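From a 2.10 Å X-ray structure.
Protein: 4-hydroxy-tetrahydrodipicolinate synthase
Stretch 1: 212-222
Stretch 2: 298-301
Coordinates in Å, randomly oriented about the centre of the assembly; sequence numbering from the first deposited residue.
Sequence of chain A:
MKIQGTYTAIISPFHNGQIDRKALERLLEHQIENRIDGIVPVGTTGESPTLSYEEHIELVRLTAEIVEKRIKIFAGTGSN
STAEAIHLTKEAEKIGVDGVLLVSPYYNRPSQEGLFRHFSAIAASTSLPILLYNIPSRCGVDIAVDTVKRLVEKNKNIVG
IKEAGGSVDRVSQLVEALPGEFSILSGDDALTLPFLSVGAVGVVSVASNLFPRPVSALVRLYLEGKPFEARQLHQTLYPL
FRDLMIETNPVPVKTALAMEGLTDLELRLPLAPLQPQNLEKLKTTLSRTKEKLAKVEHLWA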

# COMPACT_ATOMS: atom_id res chain seq x y z
N PRO A 212 -19.16 20.59 19.08
CA PRO A 212 -19.39 19.55 20.09
C PRO A 212 -20.81 19.00 20.12
O PRO A 212 -21.00 17.79 20.15
CB PRO A 212 -19.03 20.26 21.41
CG PRO A 212 -19.19 21.71 21.13
CD PRO A 212 -18.74 21.87 19.68
N ARG A 213 -21.82 19.85 20.10
CA ARG A 213 -23.19 19.32 20.15
C ARG A 213 -23.56 18.49 18.94
O ARG A 213 -24.13 17.40 19.13
CB ARG A 213 -24.21 20.44 20.32
CG ARG A 213 -24.81 20.59 21.69
CD ARG A 213 -26.03 21.50 21.65
NE ARG A 213 -27.04 21.05 22.57
CZ ARG A 213 -27.22 21.59 23.77
NH1 ARG A 213 -28.15 21.13 24.57
NH2 ARG A 213 -26.46 22.61 24.16
N PRO A 214 -23.33 18.93 17.69
CA PRO A 214 -23.68 18.06 16.55
C PRO A 214 -22.91 16.74 16.50
O PRO A 214 -23.49 15.71 16.14
CB PRO A 214 -23.36 18.97 15.35
CG PRO A 214 -23.54 20.35 15.87
CD PRO A 214 -22.89 20.26 17.23
N VAL A 215 -21.61 16.75 16.79
CA VAL A 215 -20.83 15.51 16.75
C VAL A 215 -21.32 14.53 17.81
O VAL A 215 -21.46 13.34 17.55
CB VAL A 215 -19.33 15.81 16.92
CG1 VAL A 215 -18.56 14.54 17.20
CG2 VAL A 215 -18.77 16.48 15.67
N SER A 216 -21.52 15.02 19.04
CA SER A 216 -22.04 14.17 20.10
C SER A 216 -23.48 13.73 19.81
O SER A 216 -23.87 12.61 20.19
CB SER A 216 -21.93 14.90 21.44
OG SER A 216 -22.90 15.93 21.54
N ALA A 217 -24.29 14.58 19.17
CA ALA A 217 -25.63 14.15 18.78
C ALA A 217 -25.56 13.03 17.75
O ALA A 217 -26.36 12.09 17.79
CB ALA A 217 -26.43 15.32 18.22
N LEU A 218 -24.58 13.09 16.85
CA LEU A 218 -24.44 12.04 15.85
C LEU A 218 -24.33 10.68 16.53
O LEU A 218 -25.00 9.72 16.14
CB LEU A 218 -23.23 12.32 14.96
CG LEU A 218 -23.06 11.54 13.65
CD1 LEU A 218 -22.22 12.30 12.63
CD2 LEU A 218 -22.39 10.23 13.92
N VAL A 219 -23.49 10.59 17.57
CA VAL A 219 -23.29 9.31 18.24
C VAL A 219 -24.56 8.89 18.98
O VAL A 219 -25.00 7.74 18.91
CB VAL A 219 -22.07 9.37 19.16
CG1 VAL A 219 -21.97 8.09 20.02
CG2 VAL A 219 -20.82 9.53 18.33
N ARG A 220 -25.17 9.82 19.73
CA ARG A 220 -26.38 9.53 20.49
C ARG A 220 -27.50 9.05 19.57
O ARG A 220 -28.18 8.08 19.89
CB ARG A 220 -26.83 10.75 21.29
CG ARG A 220 -25.99 11.02 22.52
CD ARG A 220 -26.62 12.08 23.41
NE ARG A 220 -26.63 13.42 22.81
CZ ARG A 220 -25.55 14.18 22.64
NH1 ARG A 220 -24.35 13.72 22.99
NH2 ARG A 220 -25.66 15.39 22.10
N LEU A 221 -27.70 9.73 18.43
CA LEU A 221 -28.74 9.33 17.48
C LEU A 221 -28.59 7.87 17.08
O LEU A 221 -29.56 7.10 17.14
CB LEU A 221 -28.69 10.22 16.23
CG LEU A 221 -29.29 11.61 16.47
CD1 LEU A 221 -28.83 12.62 15.42
CD2 LEU A 221 -30.82 11.53 16.55
N TYR A 222 -27.38 7.44 16.76
CA TYR A 222 -27.23 6.05 16.37
C TYR A 222 -27.47 5.12 17.56
O TYR A 222 -28.18 4.12 17.44
CB TYR A 222 -25.86 5.79 15.72
CG TYR A 222 -25.95 4.58 14.81
CD1 TYR A 222 -26.37 4.71 13.49
CD2 TYR A 222 -25.70 3.30 15.29
CE1 TYR A 222 -26.51 3.63 12.67
CE2 TYR A 222 -25.82 2.19 14.46
CZ TYR A 222 -26.24 2.36 13.16
OH TYR A 222 -26.39 1.27 12.32
N HIS A 298 -32.87 20.61 14.33
CA HIS A 298 -33.72 19.72 15.12
C HIS A 298 -33.05 18.38 15.41
O HIS A 298 -33.49 17.66 16.31
CB HIS A 298 -35.06 19.49 14.40
CG HIS A 298 -34.96 18.65 13.16
ND1 HIS A 298 -34.39 19.10 11.98
CD2 HIS A 298 -35.39 17.39 12.89
CE1 HIS A 298 -34.46 18.16 11.06
NE2 HIS A 298 -35.07 17.11 11.58
N LEU A 299 -32.00 18.02 14.67
CA LEU A 299 -31.32 16.75 14.91
C LEU A 299 -30.34 16.81 16.08
O LEU A 299 -30.04 15.78 16.68
CB LEU A 299 -30.57 16.30 13.65
CG LEU A 299 -31.37 16.12 12.36
CD1 LEU A 299 -30.45 15.80 11.17
CD2 LEU A 299 -32.46 15.05 12.53
N TRP A 300 -29.80 17.98 16.41
CA TRP A 300 -28.71 18.01 17.38
C TRP A 300 -28.86 18.98 18.54
O TRP A 300 -28.12 18.84 19.52
CB TRP A 300 -27.37 18.31 16.67
CG TRP A 300 -27.39 19.56 15.79
CD1 TRP A 300 -27.63 19.62 14.45
CD2 TRP A 300 -27.13 20.89 16.22
NE1 TRP A 300 -27.54 20.92 14.02
CE2 TRP A 300 -27.24 21.72 15.09
CE3 TRP A 300 -26.82 21.47 17.45
CZ2 TRP A 300 -27.04 23.10 15.14
CZ3 TRP A 300 -26.63 22.85 17.52
CH2 TRP A 300 -26.74 23.65 16.37
N ALA A 301 -29.77 19.95 18.47
CA ALA A 301 -29.83 21.01 19.50
C ALA A 301 -30.50 20.62 20.81
O ALA A 301 -31.04 19.52 20.93
CB ALA A 301 -30.51 22.25 18.92
O HOH W 1 -27.93 16.84 21.19

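What forms the apolar centre of the contact? W300, which gives up more surface than any other residue here, lies against the helix with its CA-to-CB bond directed toward it and chi1 at 53° (p). P214 packs over one face of the indole: its CG is 3.6 Å from W300 CD2 and 3.9 Å from the centroid of the five-membered ring, 22° off the ring normal. This is a CH-pi contact, in which the polarised CH groups of a proline ring meet the electron-rich face of an aromatic one. The proline is puckered C-gamma exo, and its compact, rigid ring suits the broad aromatic face it meets. The backbones also come close at this point, with P214 CA 5.1 Å from W300 CA.

How does the helix extend this packing beyond the proline? A217 and L221 are one helical turn apart, and their CA-to-CB bonds both point toward the chain terminus. The methyl of A217 reaches W300 at 3.5 Å, CB to CB, so a small side chain lets the tryptophan backbone lie close to the helix. The longer L221, with chi1 m and chi2 t, brings its CD1 to 3.6 Å from L299 O and 4.4 Å from L299 CB. L299 is buried, and its side chain leaves the backbone sideways, so much of what the helix meets here is its main chain. The helix itself is held by backbone bonds such as A217 N to R213 O and L221 N to A217 O, both 2.8 Å.

What does R213 contribute at the margin? Its aliphatic portion lines the indole, with R213 CB 4.0 Å from W300 CE3, while the guanidinium passes near the end of the chain. W300 O lies at the edge of that group, near its plane, but R213 NE is 3.9 Å from W300 O and equally far from A301 C. No hydrogen bond forms, and NE is buried without a partner; NH2 is satisfied elsewhere in the structure.

Where, then, do polar groups link the two stretches? No direct hydrogen bond crosses between them, but one water provides a bridge. It accepts from R220 NH2 at 2.8 Å and donates to W300 O at 2.6 Å. The arginine suits this place because its length carries the guanidinium to the water, although R220 itself makes no close contact with the other stretch. R220 NH2 also donates to S216 OG at 2.9 Å, which helps to anchor the arginine against its own helix.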